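Local coordinates for putative capsid protein of prophage (Escherichia coli CFT073, PDB 3BQW) that probably builds the protein shell of a prophage-derived head as a major capsid protein of the HK97-like type, although its function remains unproven, at residues A5-N9 with K316-E320; I93-I99 with R116-I121; E234-E238 with F250-L254; Y295-D300 with N311-K316. One frame throughout, in Å; residues are numbered along the deposited sequence.

Contact 1. Residues A5-N9 with K316-E320; sequences AMALN and KNWIE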
loop_
_atom_site.group_PDB
_atom_site.type_symbol
_atom_site.label_atom_id
_atom_site.label_comp_id
_atom_site.label_asym_id
_atom_site.label_seq_id
_atom_site.Cartn_x
_atom_site.Cartn_y
_atom_site.Cartn_z
ATOM N N ALA A 5 3.683 34.963 11.569
ATOM C CA ALA A 5 3.754 33.491 11.319
ATOM C C ALA A 5 5.217 33.065 11.115
ATOM O O ALA A 5 5.895 33.554 10.208
ATOM C CB ALA A 5 2.895 33.111 10.110
ATOM N N MET A 6 5.706 32.185 11.990
ATOM C CA MET A 6 7.032 31.580 11.838
ATOM C C MET A 6 6.895 30.112 11.402
ATOM O O MET A 6 6.017 29.404 11.883
ATOM C CB MET A 6 7.810 31.657 13.158
ATOM C CG MET A 6 9.336 31.791 12.984
ATOM S SD MET A 6 9.864 33.466 12.492
ATOM C CE MET A 6 8.593 34.502 13.220
ATOM N N ALA A 7 7.766 29.669 10.499
ATOM C CA ALA A 7 7.706 28.300 9.976
ATOM C C ALA A 7 8.205 27.339 11.048
ATOM O O ALA A 7 9.144 27.656 11.759
ATOM C CB ALA A 7 8.535 28.162 8.680
ATOM N N LEU A 8 7.542 26.196 11.193
ATOM C CA LEU A 8 7.966 25.187 12.151
ATOM C C LEU A 8 9.185 24.509 11.595
ATOM O O LEU A 8 9.251 24.247 10.406
ATOM C CB LEU A 8 6.879 24.135 12.385
ATOM C CG LEU A 8 5.539 24.618 12.956
ATOM C CD1 LEU A 8 4.696 23.416 13.314
ATOM C CD2 LEU A 8 5.767 25.555 14.154
ATOM N N ASN A 9 10.156 24.231 12.451
ATOM C CA ASN A 9 11.300 23.464 12.018
ATOM C C ASN A 9 10.973 21.974 12.064
ATOM O O ASN A 9 9.925 21.551 12.561
ATOM C CB ASN A 9 12.561 23.819 12.820
ATOM C CG ASN A 9 12.432 23.518 14.306
ATOM O OD1 ASN A 9 12.041 22.419 14.703
ATOM N ND2 ASN A 9 12.788 24.499 15.137
ATOM N N LYS A 316 8.516 19.213 5.855
ATOM C CA LYS A 316 9.069 20.563 5.811
ATOM C C LYS A 316 7.916 21.522 5.873
ATOM O O LYS A 316 6.893 21.273 5.261
ATOM C CB LYS A 316 9.803 20.833 4.487
ATOM C CG LYS A 316 10.980 19.930 4.180
ATOM C CD LYS A 316 11.554 20.194 2.760
ATOM C CE LYS A 316 12.318 21.535 2.643
ATOM N NZ LYS A 316 13.453 21.657 3.609
ATOM N N ASN A 317 8.089 22.622 6.595
ATOM C CA ASN A 317 7.122 23.728 6.583
ATOM C C ASN A 317 7.898 25.007 6.238
ATOM O O ASN A 317 8.977 25.227 6.775
ATOM C CB ASN A 317 6.420 23.831 7.944
ATOM C CG ASN A 317 5.473 25.057 8.064
ATOM O OD1 ASN A 317 4.606 25.314 7.212
ATOM N ND2 ASN A 317 5.614 25.774 9.152
ATOM N N TRP A 318 7.385 25.824 5.320
ATOM C CA TRP A 318 8.061 27.084 4.982
ATOM C C TRP A 318 7.066 28.110 4.482
ATOM O O TRP A 318 5.983 27.759 4.047
ATOM C CB TRP A 318 9.221 26.882 3.968
ATOM C CG TRP A 318 8.778 26.639 2.547
ATOM C CD1 TRP A 318 8.650 27.568 1.552
ATOM C CD2 TRP A 318 8.391 25.385 1.974
ATOM N NE1 TRP A 318 8.197 26.971 0.397
ATOM C CE2 TRP A 318 8.042 25.630 0.623
ATOM C CE3 TRP A 318 8.310 24.076 2.468
ATOM C CZ2 TRP A 318 7.609 24.620 -0.229
ATOM C CZ3 TRP A 318 7.871 23.068 1.612
ATOM C CH2 TRP A 318 7.531 23.347 0.280
ATOM N N ILE A 319 7.456 29.381 4.608
ATOM C CA ILE A 319 6.670 30.545 4.188
ATOM C C ILE A 319 7.495 31.276 3.143
ATOM O O ILE A 319 8.642 31.632 3.396
ATOM C CB ILE A 319 6.399 31.525 5.351
ATOM C CG1 ILE A 319 5.628 30.845 6.488
ATOM C CG2 ILE A 319 5.638 32.748 4.853
ATOM C CD1 ILE A 319 5.886 31.483 7.852
ATOM N N GLU A 320 6.910 31.476 1.969
ATOM C CA GLU A 320 7.577 32.145 0.865
ATOM C C GLU A 320 7.220 33.608 0.895
ATOM O O GLU A 320 6.131 33.969 1.352
ATOM C CB GLU A 320 7.096 31.567 -0.456
ATOM C CG GLU A 320 7.419 30.115 -0.647
ATOM C CD GLU A 320 7.339 29.718 -2.101
ATOM O OE1 GLU A 320 6.397 30.178 -2.786
ATOM O OE2 GLU A 320 8.221 28.962 -2.563
HETATM O O HOH W 1 10.550 22.843 8.364
#

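Contact 2. Residues I93-I99 with R116-I121; sequences IDPTKTI and RRMRLI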
loop_
_atom_site.group_PDB
_atom_site.type_symbol
_atom_site.label_atom_id
_atom_site.label_comp_id
_atom_site.label_asym_id
_atom_site.label_seq_id
_atom_site.Cartn_x
_atom_site.Cartn_y
_atom_site.Cartn_z
ATOM N N ILE A 93 -0.900 26.196 3.265
ATOM C CA ILE A 93 -1.491 26.383 4.586
ATOM C C ILE A 93 -2.273 27.683 4.545
ATOM O O ILE A 93 -1.700 28.762 4.641
ATOM C CB ILE A 93 -0.421 26.424 5.692
ATOM C CG1 ILE A 93 0.470 25.166 5.615
ATOM C CG2 ILE A 93 -1.068 26.634 7.085
ATOM C CD1 ILE A 93 -0.222 23.832 5.913
ATOM N N ASP A 94 -3.581 27.569 4.346
ATOM C CA ASP A 94 -4.456 28.720 4.161
ATOM C C ASP A 94 -5.236 28.991 5.435
ATOM O O ASP A 94 -6.223 28.328 5.702
ATOM C CB ASP A 94 -5.432 28.452 3.015
ATOM C CG ASP A 94 -6.381 29.620 2.758
ATOM O OD1 ASP A 94 -6.518 30.553 3.599
ATOM O OD2 ASP A 94 -7.016 29.578 1.694
ATOM N N PRO A 95 -4.824 30.002 6.207
ATOM C CA PRO A 95 -5.502 30.234 7.490
ATOM C C PRO A 95 -6.906 30.800 7.382
ATOM O O PRO A 95 -7.568 30.953 8.401
ATOM C CB PRO A 95 -4.577 31.220 8.207
ATOM C CG PRO A 95 -3.853 31.923 7.108
ATOM C CD PRO A 95 -3.737 30.969 5.967
ATOM N N THR A 96 -7.375 31.087 6.174
ATOM C CA THR A 96 -8.744 31.532 6.006
ATOM C C THR A 96 -9.743 30.364 5.968
ATOM O O THR A 96 -10.936 30.598 5.927
ATOM C CB THR A 96 -8.904 32.400 4.726
ATOM O OG1 THR A 96 -8.997 31.539 3.585
ATOM N N LYS A 97 -9.272 29.114 5.951
ATOM C CA LYS A 97 -10.177 27.966 5.949
ATOM C C LYS A 97 -11.021 27.926 7.238
ATOM O O LYS A 97 -10.569 28.338 8.302
ATOM C CB LYS A 97 -9.393 26.653 5.849
ATOM C CG LYS A 97 -8.619 26.387 4.542
ATOM C CD LYS A 97 -9.536 26.322 3.360
ATOM C CE LYS A 97 -8.885 25.698 2.140
ATOM N NZ LYS A 97 -9.913 25.527 1.042
ATOM N N THR A 98 -12.240 27.414 7.137
ATOM C CA THR A 98 -13.018 27.013 8.316
ATOM C C THR A 98 -12.465 25.689 8.849
ATOM O O THR A 98 -12.356 24.723 8.122
ATOM C CB THR A 98 -14.489 26.867 7.972
ATOM O OG1 THR A 98 -14.893 28.033 7.256
ATOM C CG2 THR A 98 -15.354 26.717 9.243
ATOM N N ILE A 99 -12.069 25.679 10.115
ATOM C CA ILE A 99 -11.460 24.505 10.725
ATOM C C ILE A 99 -12.548 23.696 11.430
ATOM O O ILE A 99 -13.276 24.208 12.277
ATOM C CB ILE A 99 -10.313 24.886 11.697
ATOM C CG1 ILE A 99 -9.153 25.487 10.909
ATOM C CG2 ILE A 99 -9.839 23.667 12.472
ATOM C CD1 ILE A 99 -8.165 26.242 11.769
ATOM N N ARG A 116 -4.421 27.519 14.929
ATOM C CA ARG A 116 -5.064 27.270 13.659
ATOM C C ARG A 116 -4.069 26.884 12.569
ATOM O O ARG A 116 -4.363 26.024 11.768
ATOM C CB ARG A 116 -5.848 28.491 13.211
ATOM C CG ARG A 116 -6.971 28.902 14.154
ATOM C CD ARG A 116 -7.510 30.238 13.718
ATOM N NE ARG A 116 -8.044 30.131 12.368
ATOM C CZ ARG A 116 -9.240 29.630 12.081
ATOM N NH1 ARG A 116 -10.040 29.204 13.063
ATOM N NH2 ARG A 116 -9.638 29.546 10.808
ATOM N N ARG A 117 -2.909 27.536 12.524
ATOM C CA ARG A 117 -1.875 27.144 11.565
ATOM C C ARG A 117 -1.455 25.708 11.863
ATOM O O ARG A 117 -1.346 24.899 10.947
ATOM C CB ARG A 117 -0.665 28.093 11.577
ATOM C CG ARG A 117 -0.791 29.296 10.619
ATOM C CD ARG A 117 0.407 30.275 10.722
ATOM N NE ARG A 117 1.685 29.616 10.404
ATOM C CZ ARG A 117 2.561 29.144 11.296
ATOM N NH1 ARG A 117 2.367 29.296 12.600
ATOM N NH2 ARG A 117 3.676 28.556 10.875
ATOM N N MET A 118 -1.274 25.401 13.148
ATOM C CA MET A 118 -0.880 24.061 13.588
ATOM C C MET A 118 -1.879 23.011 13.149
ATOM O O MET A 118 -1.484 21.948 12.705
ATOM C CB MET A 118 -0.765 23.968 15.115
ATOM C CG MET A 118 0.286 24.844 15.762
ATOM S SD MET A 118 1.967 24.464 15.347
ATOM C CE MET A 118 1.781 22.726 14.785
ATOM N N ARG A 119 -3.167 23.302 13.314
ATOM C CA ARG A 119 -4.229 22.412 12.840
ATOM C C ARG A 119 -4.147 22.155 11.345
ATOM O O ARG A 119 -4.346 21.026 10.899
ATOM C CB ARG A 119 -5.612 22.984 13.139
ATOM C CG ARG A 119 -5.941 23.081 14.607
ATOM C CD ARG A 119 -6.078 21.712 15.270
ATOM N NE ARG A 119 -7.037 20.823 14.599
ATOM C CZ ARG A 119 -8.361 20.873 14.744
ATOM N NH1 ARG A 119 -8.935 21.799 15.495
ATOM N NH2 ARG A 119 -9.120 20.001 14.111
ATOM N N LEU A 120 -3.897 23.200 10.567
ATOM C CA LEU A 120 -3.789 23.052 9.108
ATOM C C LEU A 120 -2.543 22.291 8.700
ATOM O O LEU A 120 -2.596 21.477 7.775
ATOM C CB LEU A 120 -3.823 24.412 8.422
ATOM C CG LEU A 120 -5.144 25.174 8.592
ATOM C CD1 LEU A 120 -5.032 26.553 7.998
ATOM C CD2 LEU A 120 -6.283 24.422 7.993
ATOM N N ILE A 121 -1.431 22.551 9.402
ATOM C CA ILE A 121 -0.158 21.916 9.118
ATOM C C ILE A 121 -0.257 20.419 9.381
ATOM O O ILE A 121 0.075 19.611 8.505
ATOM C CB ILE A 121 1.004 22.537 9.926
ATOM C CG1 ILE A 121 1.363 23.921 9.357
ATOM C CG2 ILE A 121 2.232 21.620 9.912
ATOM C CD1 ILE A 121 2.119 24.801 10.312
HETATM O O HOH W 2 -12.860 28.187 11.827
#

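Contact 3. Residues E234-E238 with F250-L254; sequences ESAAE and FKGYL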
loop_
_atom_site.group_PDB
_atom_site.type_symbol
_atom_site.label_atom_id
_atom_site.label_comp_id
_atom_site.label_asym_id
_atom_site.label_seq_id
_atom_site.Cartn_x
_atom_site.Cartn_y
_atom_site.Cartn_z
ATOM N N GLU A 234 -7.620 -14.310 16.183
ATOM C CA GLU A 234 -7.039 -15.633 16.357
ATOM C C GLU A 234 -5.900 -15.867 15.349
ATOM O O GLU A 234 -5.173 -16.864 15.454
ATOM C CB GLU A 234 -8.145 -16.687 16.181
ATOM C CG GLU A 234 -7.922 -18.014 16.911
ATOM C CD GLU A 234 -8.853 -18.214 18.117
ATOM O OE1 GLU A 234 -8.927 -17.315 18.989
ATOM O OE2 GLU A 234 -9.505 -19.282 18.192
ATOM N N SER A 235 -5.758 -14.952 14.383
ATOM C CA SER A 235 -4.754 -15.053 13.322
ATOM C C SER A 235 -4.139 -13.692 13.008
ATOM O O SER A 235 -4.739 -12.653 13.295
ATOM C CB SER A 235 -5.389 -15.649 12.056
ATOM O OG SER A 235 -6.286 -14.751 11.398
ATOM N N ALA A 236 -2.938 -13.703 12.425
ATOM C CA ALA A 236 -2.334 -12.495 11.854
ATOM C C ALA A 236 -3.258 -11.817 10.823
ATOM O O ALA A 236 -3.339 -10.592 10.779
ATOM C CB ALA A 236 -1.000 -12.825 11.199
ATOM N N ALA A 237 -3.933 -12.625 9.992
ATOM C CA ALA A 237 -4.888 -12.107 8.989
ATOM C C ALA A 237 -5.962 -11.266 9.667
ATOM O O ALA A 237 -6.243 -10.147 9.278
ATOM C CB ALA A 237 -5.531 -13.268 8.207
ATOM N N GLU A 238 -6.523 -11.819 10.732
ATOM C CA GLU A 238 -7.601 -11.186 11.488
ATOM C C GLU A 238 -7.158 -9.930 12.242
ATOM O O GLU A 238 -7.824 -8.895 12.219
ATOM C CB GLU A 238 -8.169 -12.217 12.453
ATOM C CG GLU A 238 -9.508 -11.890 12.914
ATOM C CD GLU A 238 -10.118 -12.978 13.763
ATOM O OE1 GLU A 238 -9.665 -14.162 13.751
ATOM O OE2 GLU A 238 -11.077 -12.605 14.468
ATOM N N PHE A 250 -13.393 -8.528 7.568
ATOM C CA PHE A 250 -13.028 -9.872 7.887
ATOM C C PHE A 250 -14.299 -10.691 7.994
ATOM O O PHE A 250 -15.190 -10.354 8.755
ATOM C CB PHE A 250 -12.231 -9.964 9.191
ATOM C CG PHE A 250 -11.601 -11.311 9.394
ATOM C CD1 PHE A 250 -10.353 -11.582 8.886
ATOM C CD2 PHE A 250 -12.284 -12.311 10.040
ATOM C CE1 PHE A 250 -9.790 -12.835 9.023
ATOM C CE2 PHE A 250 -11.724 -13.562 10.200
ATOM C CZ PHE A 250 -10.482 -13.829 9.678
ATOM N N LYS A 251 -14.360 -11.770 7.218
ATOM C CA LYS A 251 -15.578 -12.551 7.061
ATOM C C LYS A 251 -15.605 -13.835 7.869
ATOM O O LYS A 251 -16.685 -14.349 8.153
ATOM C CB LYS A 251 -15.781 -12.894 5.574
ATOM C CG LYS A 251 -16.073 -11.691 4.705
ATOM C CD LYS A 251 -17.302 -10.940 5.204
ATOM C CE LYS A 251 -17.619 -9.807 4.305
ATOM N NZ LYS A 251 -18.712 -8.974 4.804
ATOM N N GLY A 252 -14.442 -14.376 8.215
ATOM C CA GLY A 252 -14.377 -15.670 8.861
ATOM C C GLY A 252 -13.339 -16.553 8.217
ATOM O O GLY A 252 -12.390 -16.065 7.627
ATOM N N TYR A 253 -13.546 -17.860 8.326
ATOM C CA TYR A 253 -12.594 -18.860 7.871
ATOM C C TYR A 253 -13.274 -19.930 7.034
ATOM O O TYR A 253 -14.472 -20.203 7.194
ATOM C CB TYR A 253 -11.882 -19.518 9.061
ATOM C CG TYR A 253 -11.009 -18.572 9.857
ATOM C CD1 TYR A 253 -9.633 -18.485 9.625
ATOM C CD2 TYR A 253 -11.562 -17.745 10.825
ATOM C CE1 TYR A 253 -8.828 -17.607 10.360
ATOM C CE2 TYR A 253 -10.774 -16.859 11.562
ATOM C CZ TYR A 253 -9.413 -16.802 11.331
ATOM O OH TYR A 253 -8.661 -15.925 12.085
ATOM N N LEU A 254 -12.492 -20.508 6.124
ATOM C CA LEU A 254 -12.879 -21.674 5.341
ATOM C C LEU A 254 -11.796 -22.708 5.607
ATOM O O LEU A 254 -10.812 -22.786 4.896
ATOM C CB LEU A 254 -12.957 -21.273 3.865
ATOM C CG LEU A 254 -13.543 -22.175 2.789
ATOM C CD1 LEU A 254 -14.930 -22.735 3.197
ATOM C CD2 LEU A 254 -13.628 -21.371 1.459
#

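Contact 4. Residues Y295-D300 with N311-K316; sequences YGAIMD and NMFYPK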
loop_
_atom_site.group_PDB
_atom_site.type_symbol
_atom_site.label_atom_id
_atom_site.label_comp_id
_atom_site.label_asym_id
_atom_site.label_seq_id
_atom_site.Cartn_x
_atom_site.Cartn_y
_atom_site.Cartn_z
ATOM N N TYR A 295 12.912 2.189 1.804
ATOM C CA TYR A 295 12.914 3.645 1.596
ATOM C C TYR A 295 14.304 4.110 1.146
ATOM O O TYR A 295 15.301 3.860 1.825
ATOM C CB TYR A 295 12.501 4.360 2.880
ATOM C CG TYR A 295 11.061 4.112 3.241
ATOM C CD1 TYR A 295 10.072 5.048 2.939
ATOM C CD2 TYR A 295 10.677 2.922 3.879
ATOM C CE1 TYR A 295 8.714 4.796 3.264
ATOM C CE2 TYR A 295 9.358 2.687 4.222
ATOM C CZ TYR A 295 8.377 3.627 3.907
ATOM O OH TYR A 295 7.059 3.365 4.232
ATOM N N GLY A 296 14.363 4.784 0.002
ATOM C CA GLY A 296 15.592 5.384 -0.435
ATOM C C GLY A 296 15.834 6.604 0.413
ATOM O O GLY A 296 14.922 7.091 1.075
ATOM N N ALA A 297 17.067 7.092 0.397
ATOM C CA ALA A 297 17.429 8.320 1.129
ATOM C C ALA A 297 16.610 9.540 0.703
ATOM O O ALA A 297 16.282 9.724 -0.470
ATOM C CB ALA A 297 18.940 8.642 0.987
ATOM N N ILE A 298 16.324 10.378 1.690
ATOM C CA ILE A 298 15.741 11.686 1.455
ATOM C C ILE A 298 16.798 12.554 0.775
ATOM O O ILE A 298 17.965 12.557 1.196
ATOM C CB ILE A 298 15.293 12.329 2.759
ATOM C CG1 ILE A 298 14.354 11.389 3.535
ATOM C CG2 ILE A 298 14.631 13.678 2.475
ATOM C CD1 ILE A 298 12.998 11.221 2.883
ATOM N N MET A 299 16.396 13.258 -0.284
ATOM C CA MET A 299 17.329 13.972 -1.152
ATOM C C MET A 299 17.239 15.509 -1.022
ATOM O O MET A 299 18.020 16.224 -1.643
ATOM C CB MET A 299 17.170 13.518 -2.620
ATOM C CG MET A 299 17.738 12.104 -2.890
ATOM S SD MET A 299 19.472 11.795 -2.332
ATOM C CE MET A 299 20.349 12.381 -3.784
ATOM N N ASP A 300 16.320 15.989 -0.192
ATOM C CA ASP A 300 16.181 17.409 0.134
ATOM C C ASP A 300 17.460 18.005 0.742
ATOM O O ASP A 300 18.050 17.422 1.672
ATOM C CB ASP A 300 15.026 17.582 1.129
ATOM C CG ASP A 300 14.750 19.035 1.456
ATOM O OD1 ASP A 300 14.273 19.758 0.554
ATOM O OD2 ASP A 300 15.000 19.436 2.609
ATOM N N ASN A 311 15.486 8.210 6.360
ATOM C CA ASN A 311 14.148 8.478 6.886
ATOM C C ASN A 311 13.056 7.948 5.969
ATOM O O ASN A 311 13.174 8.068 4.751
ATOM C CB ASN A 311 13.956 10.002 7.009
ATOM C CG ASN A 311 14.170 10.517 8.422
ATOM O OD1 ASN A 311 13.613 9.974 9.376
ATOM N ND2 ASN A 311 14.973 11.571 8.559
ATOM N N MET A 312 11.989 7.393 6.550
ATOM C CA MET A 312 10.783 7.055 5.794
ATOM C C MET A 312 10.184 8.339 5.215
ATOM O O MET A 312 9.908 8.439 4.016
ATOM C CB MET A 312 9.750 6.351 6.667
ATOM C CG MET A 312 10.201 5.008 7.297
ATOM S SD MET A 312 8.839 4.186 8.156
ATOM C CE MET A 312 8.577 5.338 9.478
ATOM N N PHE A 313 10.040 9.331 6.090
ATOM C CA PHE A 313 9.382 10.607 5.790
ATOM C C PHE A 313 10.237 11.752 6.257
ATOM O O PHE A 313 10.923 11.650 7.274
ATOM C CB PHE A 313 8.026 10.712 6.514
ATOM C CG PHE A 313 7.170 9.495 6.355
ATOM C CD1 PHE A 313 6.719 9.113 5.092
ATOM C CD2 PHE A 313 6.816 8.732 7.463
ATOM C CE1 PHE A 313 5.931 7.970 4.926
ATOM C CE2 PHE A 313 6.033 7.593 7.318
ATOM C CZ PHE A 313 5.590 7.203 6.052
ATOM N N TYR A 314 10.163 12.852 5.528
ATOM C CA TYR A 314 10.834 14.076 5.909
ATOM C C TYR A 314 9.909 15.258 5.606
ATOM O O TYR A 314 9.769 15.662 4.455
ATOM C CB TYR A 314 12.158 14.217 5.174
ATOM C CG TYR A 314 12.982 15.341 5.675
ATOM C CD1 TYR A 314 13.876 15.155 6.730
ATOM C CD2 TYR A 314 12.884 16.610 5.100
ATOM C CE1 TYR A 314 14.628 16.217 7.207
ATOM C CE2 TYR A 314 13.637 17.645 5.553
ATOM C CZ TYR A 314 14.502 17.449 6.604
ATOM O OH TYR A 314 15.257 18.495 7.049
ATOM N N PRO A 315 9.261 15.789 6.651
ATOM C CA PRO A 315 8.338 16.900 6.539
ATOM C C PRO A 315 9.031 18.252 6.615
ATOM O O PRO A 315 10.044 18.404 7.305
ATOM C CB PRO A 315 7.402 16.668 7.721
ATOM C CG PRO A 315 8.304 16.117 8.780
ATOM C CD PRO A 315 9.340 15.293 8.036
ATOM N N LYS A 316 8.516 19.213 5.855
ATOM C CA LYS A 316 9.069 20.563 5.811
ATOM C C LYS A 316 7.916 21.522 5.873
ATOM O O LYS A 316 6.893 21.273 5.261
ATOM C CB LYS A 316 9.803 20.833 4.487
ATOM C CG LYS A 316 10.980 19.930 4.180
ATOM C CD LYS A 316 11.554 20.194 2.760
ATOM C CE LYS A 316 12.318 21.535 2.643
ATOM N NZ LYS A 316 13.453 21.657 3.609
HETATM O O HOH W 3 12.398 7.766 1.886
#

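Contact 1. Residues A5-N9 with K316-E320
The N-terminal segment of this putative capsid subunit, A5-N9, lies along the end of strand 314-319, the two running nearly antiparallel at 153°, with A7 opposite W318 and their CA atoms 5.2 Å apart. The one well-defined polar link is indirect: a water donates to L8 O at 2.8 Å and accepts from N317 N at 3.0 Å, linking the two backbones. Further toward the N-terminus methyl and methylene carbons do most of the touching. The CB of A7 points at the strand backbone and rests 3.5 Å from N317 O, close also to W318 CA. I319 reaches back along the arm with its longer branch. Its CG1 stands anti to the carbonyl carbon (chi1 -60°), which sends CD1 to within 3.1 Å of A5 O, a tight approach for a methyl group. The same CD1 meets A5 CB at 4.1 Å and the A7 backbone, so a single terminal carbon touches both alanines. N317 points its CB toward the arm and is buried against A7 and L8, whereas A5 and M6 remain exposed. On its other edge strand 314-319 pairs with strand 327-338, where W318 also meets the Y328 ring. The arm itself is backed by helix 113-146, with A5 on R117 and L8 on M118, before N9 caps helix 10-17.

Contact 2. Residues I93-I99 with R116-I121
D94, whose carbonyl O meets L120 CD1 across the contact at only 3.1 Å, has its OD1 gripped twice by T96: the backbone N donates at 2.8 Å (151°) and OG1 at 2.7 Å, both from the same face of the carboxylate plane. The first of these bonds makes an Asx turn, set within the type I turn D94-K97, whose D94 and P95 carbonyls face helix 113-146. Beside L120, R116 bends at chi3 and brings its guanidinium edge-on to the loop: NH2 gives a weak but straight bond to P95 O (3.5 Å, 172°) and lies 2.9 Å from K97 O, while NH1 donates to L110 O and to a water that also accepts from I99 N. I99 fits between two arginines. With CG1 anti to its carbonyl carbon (chi1 -67°), its CD1 sits over the centre of one face of the R116 guanidinium, 3.6 Å from CZ, and its CG2 lies over a face of the R119 guanidinium toward the rim, 3.7 Å from NH1. R119 finds its polar partners elsewhere, in M100 O and the carboxylate of E105. Where the loop leaves strand 90-92, I93 packs against the helix: CG2 slides past L120 CB, and CD1 crosses I121 at CG1, 3.8 Å away. R119 thus shares with R116 only the face contact to I99, whereas R116 also uses its edge, for the P95 carbonyl and the water, so that one side chain holds apolar and polar groups of the loop together.

Contact 3. Residues E234-E238 with F250-L254
An N-capped helix start, S235 before helix 236-241, packs on strand 248-254 through a tight network around Y253 and a stacked F250. S235 OG accepts from E238 N at 3.0 Å, the capping bond, and itself donates to Y253 OH at 2.7 Å, so one hydroxyl closes the helix end and reaches the strand. F250 is covered by E238. The CG of this glutamate stands anti to the backbone N (chi1 -160°) and the chain extends from there, laying the methylene over the centre of the ring, 3.8 Å from the centroid and 6° off the normal, a CH-pi contact. The carboxylate beyond it stays nearly parallel to the ring, with the planes 15° apart. The E238 CA approaches ring atom CE1 at 3.7 Å, and A237 CB comes to the same atom more loosely, at 4.4 Å. CE2 of Y253 lies at the edge of the F250 ring, so the two aromatics of the strand also touch each other. The outer side is slacker: E234 approaches only through its CB, 4.2 Å from Y253 OH, and then bends away at chi2 to carry its carboxylate into exposed surroundings. Behind the contact, strand 257-267 supports A237 and F250 through A258. The sheet concerned probably belongs to the axial domain of an HK97-like subunit. The buried carboxylate of E238 also takes a weak bond at OE2 from S233 N, while its OE1 accepts a hydrogen bond from Y253 OH at 2.6 Å, on the anti side and somewhat out of the carboxylate plane.

Contact 4. Residues Y295-D300 with N311-K316
The backbones of Y295-D300 and N311-K316 run alongside each other with end-to-end directions 36° apart, Y295 and M312 being closest at one end with their CA atoms 5.8 Å apart. Between the chains a water lies 2.7 Å from G296 O and 3.0 Å from N311 O, joining the two backbones. M312 lays its side chain across one face of the Y295 ring. Its CG is over the centre, 3.9 Å from the centroid and 9° off the normal, and the sulfur SD follows obliquely, 4.7 Å from the ring centroid, making a Met-aromatic contact. Further along, I298 wedges between two residues of the other chain segment: CG1 touches N311 CB at 3.8 Å, and CG2 meets Y314 CB at 3.7 Å. The far end is ionic. D300 carries CG anti to its backbone N (chi1 -176°), and K316, bent at chi3 and chi4, folds its amine back from the opposite direction to make a salt bridge, NZ to OD2, at 2.9 Å, on the syn side of the carboxylate. OD2 also accepts weak bonds from E302 N and A303 N at the start of helix 301-305, so the lysine and the helix dipole would both tend to stabilise its negative charge. D300 is therefore a helix N-cap and a tether at once, in the strand–loop–helix–strand connection between strands 292-295 and 314-319, which both pair antiparallel with strand 327-338 in the mixed sheet that they share, consistent with an HK97-like subunit.

How the contacts relate
Contacts 1 and 4 use successive parts of strand 314-319 and share K316, whose side chain works only in contact 4 of the two. Contact 1 is a surface contact, water-bridged, with small apolar groups and the buried N317; the other three are partly buried. Contact 2 touches contact 1 through R117 and M118 of helix 113-146, which the N-terminal arm overlies, and is richest in guanidinium chemistry. Contact 4 mixes an aromatic–sulfur end with a salt bridge at a helix start. Contact 3, about 46 Å from contact 1 between centres, stands apart on another sheet across the chain's centre, and relies on neutral hydroxyls, a carboxylate and a ring face.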